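Local coordinates for protein eukaryotic translation initiation factor 2D (Homo sapiens, PDB 5W2F) that delivers tRNA to the P-site of the eukaryotic ribosome independently of GTP during translation initiation, the piece described here being its C-terminal SWIB/MDM2 and SUI1 region, at residues A[12-16]-A[60-65]; A[145-150]-A[177-181]; A[90-94]-A[106-110]. All blocks are in the same frame, centred on the assembly; numbering follows the deposited sequence. Where two conformers were deposited one is given.

Contact 1: residues A[12-16]-A[60-65]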
loop_
_atom_site.group_PDB
_atom_site.type_symbol
_atom_site.label_atom_id
_atom_site.label_comp_id
_atom_site.label_asym_id
_atom_site.label_seq_id
_atom_site.Cartn_x
_atom_site.Cartn_y
_atom_site.Cartn_z
ATOM N N SER A 12 -10.885 15.621 2.049
ATOM C CA SER A 12 -10.253 16.879 2.466
ATOM C C SER A 12 -9.472 17.588 1.365
ATOM O O SER A 12 -9.196 18.780 1.486
ATOM C CB SER A 12 -9.324 16.635 3.654
ATOM O OG SER A 12 -8.273 15.770 3.288
ATOM N N MET A 13 -9.072 16.858 0.325
ATOM C CA MET A 13 -8.272 17.436 -0.771
ATOM C C MET A 13 -9.028 17.605 -2.088
ATOM O O MET A 13 -8.421 17.903 -3.114
ATOM C CB MET A 13 -7.036 16.573 -0.989
ATOM C CG MET A 13 -6.204 16.458 0.275
ATOM S SD MET A 13 -4.755 15.425 0.118
ATOM C CE MET A 13 -3.574 16.578 -0.533
ATOM N N THR A 14 -10.348 17.472 -2.068
ATOM C CA THR A 14 -11.109 17.523 -3.316
ATOM C C THR A 14 -10.977 18.851 -4.061
ATOM O O THR A 14 -10.864 18.856 -5.282
ATOM C CB THR A 14 -12.593 17.164 -3.096
ATOM O OG1 THR A 14 -13.133 17.938 -2.027
ATOM C CG2 THR A 14 -12.709 15.716 -2.738
ATOM N N LEU A 15 -10.938 19.968 -3.332
ATOM C CA LEU A 15 -10.812 21.277 -3.989
ATOM C C LEU A 15 -9.469 21.450 -4.699
ATOM O O LEU A 15 -9.405 22.102 -5.744
ATOM C CB LEU A 15 -11.068 22.433 -3.015
ATOM C CG LEU A 15 -12.470 22.482 -2.395
ATOM C CD1 LEU A 15 -12.601 23.631 -1.398
ATOM C CD2 LEU A 15 -13.524 22.581 -3.488
ATOM N N LEU A 16 -8.411 20.854 -4.152
ATOM C CA LEU A 16 -7.097 20.899 -4.813
ATOM C C LEU A 16 -7.146 20.157 -6.144
ATOM O O LEU A 16 -6.603 20.629 -7.132
ATOM C CB LEU A 16 -6.007 20.310 -3.916
ATOM C CG LEU A 16 -4.595 20.128 -4.477
ATOM C CD1 LEU A 16 -4.054 21.465 -4.970
ATOM C CD2 LEU A 16 -3.691 19.547 -3.397
ATOM N N ILE A 60 -7.143 27.131 -0.168
ATOM C CA ILE A 60 -7.340 25.711 -0.457
ATOM C C ILE A 60 -6.144 24.878 -0.005
ATOM O O ILE A 60 -6.312 23.866 0.682
ATOM C CB ILE A 60 -7.665 25.505 -1.958
ATOM C CG1 ILE A 60 -9.111 25.934 -2.208
ATOM C CG2 ILE A 60 -7.433 24.057 -2.398
ATOM C CD1 ILE A 60 -9.473 26.109 -3.658
ATOM N N LEU A 61 -4.941 25.307 -0.376
ATOM C CA LEU A 61 -3.751 24.572 0.036
ATOM C C LEU A 61 -3.554 24.608 1.561
ATOM O O LEU A 61 -3.192 23.606 2.166
ATOM C CB LEU A 61 -2.513 25.077 -0.700
ATOM C CG LEU A 61 -2.402 24.598 -2.144
ATOM C CD1 LEU A 61 -1.307 25.360 -2.870
ATOM C CD2 LEU A 61 -2.194 23.075 -2.211
ATOM N N CYS A 62 -3.783 25.758 2.177
ATOM C CA CYS A 62 -3.645 25.861 3.636
ATOM C C CYS A 62 -4.568 24.885 4.341
ATOM O O CYS A 62 -4.172 24.214 5.296
ATOM C CB CYS A 62 -3.938 27.292 4.107
ATOM S SG CYS A 62 -2.637 28.466 3.711
ATOM N N ASP A 63 -5.790 24.798 3.830
ATOM C CA ASP A 63 -6.833 23.989 4.428
ATOM C C ASP A 63 -6.486 22.508 4.363
ATOM O O ASP A 63 -6.698 21.774 5.315
ATOM C CB ASP A 63 -8.156 24.270 3.709
ATOM C CG ASP A 63 -9.308 23.450 4.244
ATOM O OD1 ASP A 63 -9.510 23.425 5.475
ATOM O OD2 ASP A 63 -10.022 22.842 3.417
ATOM N N CYS A 64 -5.928 22.072 3.237
ATOM C CA CYS A 64 -5.735 20.642 3.112
ATOM C C CYS A 64 -4.345 20.109 3.381
ATOM O O CYS A 64 -4.223 18.895 3.546
ATOM C CB CYS A 64 -6.332 20.114 1.814
ATOM S SG CYS A 64 -5.529 20.636 0.310
ATOM N N ILE A 65 -3.311 20.963 3.469
ATOM C CA ILE A 65 -2.011 20.466 3.939
ATOM C C ILE A 65 -1.454 21.024 5.242
ATOM O O ILE A 65 -0.569 20.385 5.826
ATOM C CB ILE A 65 -0.930 20.476 2.832
ATOM C CG1 ILE A 65 -0.612 21.883 2.372
ATOM C CG2 ILE A 65 -1.374 19.613 1.650
ATOM C CD1 ILE A 65 0.705 21.979 1.644
HETATM O O HOH W 1 -6.071 17.101 4.237
HETATM O O HOH W 2 -9.576 20.349 3.563
#
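Ser12 opens the contact with water-mediated links: its OG and Cys64 O each lie 2.7 Å from one water, while a second water donates to Ser12 O (2.6 Å) and to Asp63 OD2 (2.5 Å). Ser12 O also sits 3.2 Å from Cys64 CB, so backbone and cysteine meet closely. Met13, the N-cap residue of helix 14-17, lays CG 4.0 Å from Cys64 CB and carries CE to 4.3 Å from Ile65 CG2. Leu15 points at the other helix and covers Ile60 (CB to CG2, 4.0 Å). Leu16 makes the most contacts of this segment: its N lies 3.8 Å from Ile60 CG2, its CD1 3.7 Å from Leu61 CD2 and its CB 4.3 Å from Cys64 SG. No direct hydrogen bond crosses; apolar packing and the two waters join the segments. Helix 79-89 lies against Leu16 and Ile65, and Tyr40 of helix 30-43 touches Leu16, Ile60 and Leu61. The contact joins short helices 14-17 and 59-65 in the helical core of the SWIB/MDM2 region.

Contact 2: residues A[145-150]-A[177-181]. With FMT (formic acid), chain C.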
loop_
_atom_site.group_PDB
_atom_site.type_symbol
_atom_site.label_atom_id
_atom_site.label_comp_id
_atom_site.label_asym_id
_atom_site.label_seq_id
_atom_site.Cartn_x
_atom_site.Cartn_y
_atom_site.Cartn_z
ATOM N N ILE A 145 -4.816 -24.984 -2.720
ATOM C CA ILE A 145 -3.611 -25.213 -3.501
ATOM C C ILE A 145 -2.510 -25.845 -2.628
ATOM O O ILE A 145 -1.866 -26.824 -3.026
ATOM C CB ILE A 145 -3.098 -23.896 -4.124
ATOM C CG1 ILE A 145 -4.057 -23.392 -5.212
ATOM C CG2 ILE A 145 -1.692 -24.079 -4.679
ATOM C CD1 ILE A 145 -3.834 -21.942 -5.579
ATOM N N LEU A 146 -2.297 -25.271 -1.448
ATOM C CA LEU A 146 -1.259 -25.771 -0.563
ATOM C C LEU A 146 -1.575 -27.143 0.031
ATOM O O LEU A 146 -0.660 -27.932 0.253
ATOM C CB LEU A 146 -0.962 -24.780 0.563
ATOM C CG LEU A 146 -0.306 -23.483 0.094
ATOM C CD1 LEU A 146 -0.188 -22.536 1.275
ATOM C CD2 LEU A 146 1.080 -23.761 -0.467
ATOM N N GLN A 147 -2.848 -27.447 0.282
ATOM C CA GLN A 147 -3.189 -28.776 0.796
ATOM C C GLN A 147 -2.715 -29.866 -0.190
ATOM O O GLN A 147 -2.156 -30.892 0.230
ATOM C CB GLN A 147 -4.689 -28.875 1.106
ATOM C CG GLN A 147 -5.124 -30.152 1.839
ATOM C CD GLN A 147 -6.474 -30.002 2.554
ATOM O OE1 GLN A 147 -6.595 -29.370 3.617
ATOM N NE2 GLN A 147 -7.480 -30.590 1.981
ATOM N N GLN A 148 -2.897 -29.616 -1.487
ATOM C CA GLN A 148 -2.404 -30.511 -2.540
ATOM C C GLN A 148 -0.884 -30.478 -2.674
ATOM O O GLN A 148 -0.257 -31.532 -2.685
ATOM C CB GLN A 148 -3.040 -30.152 -3.888
ATOM C CG GLN A 148 -2.684 -31.079 -5.052
ATOM C CD GLN A 148 -3.243 -32.484 -4.892
ATOM O OE1 GLN A 148 -2.499 -33.471 -4.911
ATOM N NE2 GLN A 148 -4.559 -32.582 -4.730
ATOM N N ARG A 149 -0.302 -29.275 -2.760
ATOM C CA ARG A 149 1.146 -29.107 -2.984
ATOM C C ARG A 149 1.950 -29.683 -1.826
ATOM O O ARG A 149 2.964 -30.357 -2.044
ATOM C CB ARG A 149 1.510 -27.627 -3.169
ATOM C CG ARG A 149 2.944 -27.333 -3.626
ATOM C CD ARG A 149 3.138 -27.666 -5.101
ATOM N NE ARG A 149 4.435 -27.222 -5.622
ATOM C CZ ARG A 149 4.760 -27.179 -6.915
ATOM N NH1 ARG A 149 5.967 -26.755 -7.269
ATOM N NH2 ARG A 149 3.895 -27.550 -7.870
ATOM N N CYS A 150 1.492 -29.410 -0.603
ATOM C CA CYS A 150 2.205 -29.818 0.601
ATOM C C CYS A 150 1.883 -31.232 1.076
ATOM O O CYS A 150 2.622 -31.774 1.895
ATOM C CB CYS A 150 1.899 -28.860 1.740
ATOM S SG CYS A 150 2.264 -27.127 1.397
ATOM N N HIS A 177 7.281 -24.232 0.182
ATOM C CA HIS A 177 6.153 -24.270 -0.737
ATOM C C HIS A 177 5.504 -22.896 -0.908
ATOM O O HIS A 177 4.996 -22.583 -1.992
ATOM C CB HIS A 177 5.122 -25.296 -0.281
ATOM C CG HIS A 177 5.617 -26.706 -0.337
ATOM N ND1 HIS A 177 6.059 -27.306 -1.500
ATOM C CD2 HIS A 177 5.739 -27.636 0.638
ATOM C CE1 HIS A 177 6.423 -28.549 -1.234
ATOM N NE2 HIS A 177 6.221 -28.781 0.052
ATOM N N LEU A 178 5.496 -22.093 0.153
ATOM C CA LEU A 178 5.040 -20.706 0.013
ATOM C C LEU A 178 5.983 -19.897 -0.866
ATOM O O LEU A 178 5.538 -19.006 -1.583
ATOM C CB LEU A 178 4.878 -19.996 1.358
ATOM C CG LEU A 178 3.566 -20.203 2.087
ATOM C CD1 LEU A 178 2.409 -19.628 1.275
ATOM C CD2 LEU A 178 3.327 -21.663 2.437
ATOM N N GLY A 179 7.282 -20.163 -0.783
ATOM C CA GLY A 179 8.210 -19.522 -1.704
ATOM C C GLY A 179 7.841 -19.800 -3.146
ATOM O O GLY A 179 7.744 -18.877 -3.964
ATOM N N TRP A 180 7.572 -21.066 -3.459
ATOM C CA TRP A 180 7.120 -21.409 -4.802
ATOM C C TRP A 180 5.845 -20.647 -5.171
ATOM O O TRP A 180 5.759 -20.004 -6.218
ATOM C CB TRP A 180 6.899 -22.918 -4.913
ATOM C CG TRP A 180 6.050 -23.294 -6.076
ATOM C CD1 TRP A 180 6.427 -23.323 -7.383
ATOM C CD2 TRP A 180 4.642 -23.603 -6.055
ATOM N NE1 TRP A 180 5.359 -23.661 -8.177
ATOM C CE2 TRP A 180 4.254 -23.848 -7.386
ATOM C CE3 TRP A 180 3.692 -23.731 -5.038
ATOM C CZ2 TRP A 180 2.947 -24.200 -7.730
ATOM C CZ3 TRP A 180 2.376 -24.057 -5.386
ATOM C CH2 TRP A 180 2.026 -24.294 -6.720
ATOM N N LEU A 181 4.846 -20.752 -4.319
ATOM C CA LEU A 181 3.537 -20.213 -4.644
ATOM C C LEU A 181 3.600 -18.708 -4.842
ATOM O O LEU A 181 3.085 -18.177 -5.835
ATOM C CB LEU A 181 2.520 -20.568 -3.552
ATOM C CG LEU A 181 1.069 -20.121 -3.819
ATOM C CD1 LEU A 181 0.541 -20.745 -5.105
ATOM C CD2 LEU A 181 0.126 -20.428 -2.662
HETATM C C FMT C . 7.748 -26.204 -4.164
HETATM O O1 FMT C . 8.079 -26.174 -5.344
HETATM O O2 FMT C . 6.458 -26.358 -3.892
#
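Two helices of the SUI1 domain, an alpha/beta fold with helices packed beside a mixed sheet, meet here at 124° with their short axes 11.0 Å apart. The spacing is wide enough for large side chains to interleave. Leu146 (chi1 m, chi2 t) spreads its methyls over different partners: CD1 lies 3.8 Å from Leu178 CD2, and CD2 lies 4.1 Å from Leu181 CD2 and 4.3 Å from His177 CB. The preceding residue, Ile145 (chi1 m, chi2 t), uses CG2 for both Leu181 CD1 (4.0 Å) and the edge of Trp180, at CZ3 (4.1 Å). Tyr186 touches Ile145 and Leu181 and continues this apolar patch.

Toward the solvent, at Arg149 and His177, the packing becomes polar. Arg149 leaves its helix with chi1 t, bends at chi2 (p) and then runs extended through chi3 (t), which lays its guanidinium flat on Trp180, whose own chi1 is t. The planes differ by only 8° and CZ stands 3.6 Å from the centroid of the six-membered ring, a stacked cation-pi pair. Arg149 CD adds a CH-pi contact at 3.9 Å from the same centroid. Cys150 SG approaches His177 CD2 obliquely at 3.6 Å. Stacking leaves the guanidinium edge open to a formic acid molecule, probably from the crystallisation liquor: Arg149 NE donates to its O2 (2.8 Å) and Arg149 NH1 to its O1 (2.9 Å). His177, with chi1 m, completes the grip, donating from ND1 to the same O2 at 2.6 Å.

Contact 3: residues A[90-94]-A[106-110]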
loop_
_atom_site.group_PDB
_atom_site.type_symbol
_atom_site.label_atom_id
_atom_site.label_comp_id
_atom_site.label_asym_id
_atom_site.label_seq_id
_atom_site.Cartn_x
_atom_site.Cartn_y
_atom_site.Cartn_z
ATOM N N LEU A 90 -2.397 12.758 1.121
ATOM C CA LEU A 90 -3.120 11.771 0.331
ATOM C C LEU A 90 -3.150 10.426 1.050
ATOM O O LEU A 90 -2.285 10.134 1.895
ATOM C CB LEU A 90 -2.480 11.629 -1.043
ATOM C CG LEU A 90 -2.713 12.824 -1.981
ATOM C CD1 LEU A 90 -1.722 12.852 -3.118
ATOM C CD2 LEU A 90 -4.124 12.786 -2.547
ATOM N N GLN A 91 -4.156 9.610 0.725
ATOM C CA GLN A 91 -4.259 8.275 1.320
ATOM C C GLN A 91 -3.339 7.303 0.603
ATOM O O GLN A 91 -3.354 7.263 -0.626
ATOM C CB GLN A 91 -5.686 7.791 1.253
ATOM C CG GLN A 91 -6.673 8.622 2.058
ATOM C CD GLN A 91 -8.118 8.203 1.827
ATOM O OE1 GLN A 91 -8.487 7.726 0.745
ATOM N NE2 GLN A 91 -8.948 8.415 2.829
ATOM N N PRO A 92 -2.521 6.531 1.347
ATOM C CA PRO A 92 -1.664 5.556 0.672
ATOM C C PRO A 92 -2.493 4.476 -0.008
ATOM O O PRO A 92 -3.588 4.094 0.472
ATOM C CB PRO A 92 -0.855 4.928 1.813
ATOM C CG PRO A 92 -1.682 5.159 3.021
ATOM C CD PRO A 92 -2.323 6.495 2.799
ATOM N N ALA A 93 -1.964 3.983 -1.117
ATOM C CA ALA A 93 -2.624 2.936 -1.867
ATOM C C ALA A 93 -1.568 2.242 -2.704
ATOM O O ALA A 93 -0.410 2.676 -2.741
ATOM C CB ALA A 93 -3.722 3.545 -2.711
ATOM N N TYR A 94 -1.940 1.176 -3.376
ATOM C CA TYR A 94 -1.011 0.474 -4.253
ATOM C C TYR A 94 -1.774 -0.415 -5.200
ATOM O O TYR A 94 -2.965 -0.641 -5.016
ATOM C CB TYR A 94 0.031 -0.334 -3.472
ATOM C CG TYR A 94 -0.554 -1.366 -2.522
ATOM C CD1 TYR A 94 -0.967 -1.016 -1.236
ATOM C CD2 TYR A 94 -0.687 -2.687 -2.911
ATOM C CE1 TYR A 94 -1.509 -1.963 -0.373
ATOM C CE2 TYR A 94 -1.209 -3.643 -2.045
ATOM C CZ TYR A 94 -1.621 -3.286 -0.783
ATOM O OH TYR A 94 -2.152 -4.212 0.092
ATOM N N LYS A 106 -5.481 -1.478 -4.059
ATOM C CA LYS A 106 -5.670 -1.600 -2.631
ATOM C C LYS A 106 -5.442 -0.252 -1.971
ATOM O O LYS A 106 -4.540 0.493 -2.363
ATOM C CB LYS A 106 -4.660 -2.583 -2.092
ATOM C CG LYS A 106 -4.912 -4.024 -2.495
ATOM C CD LYS A 106 -6.045 -4.607 -1.656
ATOM C CE LYS A 106 -6.377 -6.016 -2.030
ATOM N NZ LYS A 106 -7.429 -6.571 -1.151
ATOM N N LYS A 107 -6.245 0.043 -0.954
ATOM C CA LYS A 107 -6.014 1.189 -0.077
ATOM C C LYS A 107 -5.195 0.760 1.138
ATOM O O LYS A 107 -5.374 -0.327 1.694
ATOM C CB LYS A 107 -7.315 1.800 0.347
ATOM C CG LYS A 107 -8.023 2.428 -0.821
ATOM C CD LYS A 107 -9.275 3.162 -0.390
ATOM C CE LYS A 107 -8.948 4.450 0.335
ATOM N NZ LYS A 107 -10.102 5.376 0.270
ATOM N N GLY A 108 -4.308 1.648 1.544
ATOM C CA GLY A 108 -3.478 1.455 2.711
ATOM C C GLY A 108 -2.021 1.355 2.350
ATOM O O GLY A 108 -1.642 1.295 1.184
ATOM N N ARG A 109 -1.198 1.360 3.375
ATOM C CA ARG A 109 0.219 1.131 3.207
ATOM C C ARG A 109 0.444 -0.323 2.859
ATOM O O ARG A 109 -0.322 -1.209 3.262
ATOM C CB ARG A 109 0.980 1.527 4.470
ATOM C CG ARG A 109 0.783 3.003 4.790
ATOM C CD ARG A 109 1.920 3.601 5.590
ATOM N NE ARG A 109 1.695 5.031 5.786
ATOM C CZ ARG A 109 1.866 5.981 4.860
ATOM N NH1 ARG A 109 2.288 5.697 3.622
ATOM N NH2 ARG A 109 1.614 7.243 5.179
ATOM N N ILE A 110 1.483 -0.557 2.071
ATOM C CA ILE A 110 1.870 -1.901 1.702
ATOM C C ILE A 110 2.322 -2.560 3.029
ATOM O O ILE A 110 3.062 -1.948 3.815
ATOM C CB ILE A 110 2.995 -1.914 0.626
ATOM C CG1 ILE A 110 2.570 -1.132 -0.640
ATOM C CG2 ILE A 110 3.340 -3.347 0.236
ATOM C CD1 ILE A 110 3.699 -0.666 -1.532
HETATM O O HOH W 3 1.172 2.409 -0.291
HETATM O O HOH W 4 -1.248 -3.831 2.617
#
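Backbone hydrogen bonds tie these segments into an antiparallel hairpin. Tyr94 and Lys106 form a hydrogen-bonded pair: Tyr94 N donates to Lys106 O (2.9 Å) and Lys106 N to Tyr94 O (2.8 Å). Ala93 and Lys107 are the neighbouring non-hydrogen-bonded pair, with CA atoms 4.2 Å apart. Beyond them Gly108 N donates to Pro92 O at 2.8 Å, although Gly108 has already left the strand; its phi of 115° is one that a side chain would hardly tolerate. Pro92 has no amide hydrogen to return. A water lies 2.9 Å from Ala93 O and, weakly, 3.4 Å from Gly108 O; it has more acceptors in reach than protons to give, so it need not serve both at once.

Side chains add their own bonds. Lys107 NZ donates to Gln91 OE1 (2.9 Å), whereas Lys106 NZ is satisfied by Glu133 O. Tyr94 OH pairs with Ala134 O and accepts from a water, at 2.7 Å, that also donates to Arg109 O (2.9 Å). The Tyr94 ring is clamped on opposite faces by CH-pi contacts, its centroid lying 3.6 Å from Lys106 CB and 4.0 Å from Ile110 CG1. Pro92 CB lies over one face of the Arg109 guanidinium, 3.7 Å from NH1.

Strand 91-96 follows directly on helix 79-89 and is flanked on its other side by strand 4-8, with backbone bonds from Gln91 to Cys8 and from Ala93 to Leu6. Strand 104-107 is an outermost strand of the four-stranded sheet, and strand 27-28 is the other; Phe27 of the latter touches Ala93 and Lys107.

Contacts 1, 3 and 2 are strung along an elongated chain. Contact 1 belongs to the SWIB/MDM2 region and contact 2 to the SUI1 domain; their centres are 47 Å apart on opposite sides of the chain's centre, with nearest atoms about 35 Å apart. Contact 3 sits only 4 Å from that centre, 19 Å from contact 1 and 28 Å from contact 2, centre to centre. It touches contact 1 directly, Met13 SD packing 3.7 Å from Leu90 N, but stays about 16 Å from contact 2 at the nearest atoms. Bonds from Tyr94 and Lys106 to residues 133-134 nevertheless join the hairpin to the SUI1 side. The formic acid in contact 2 bridges Arg149 and His177.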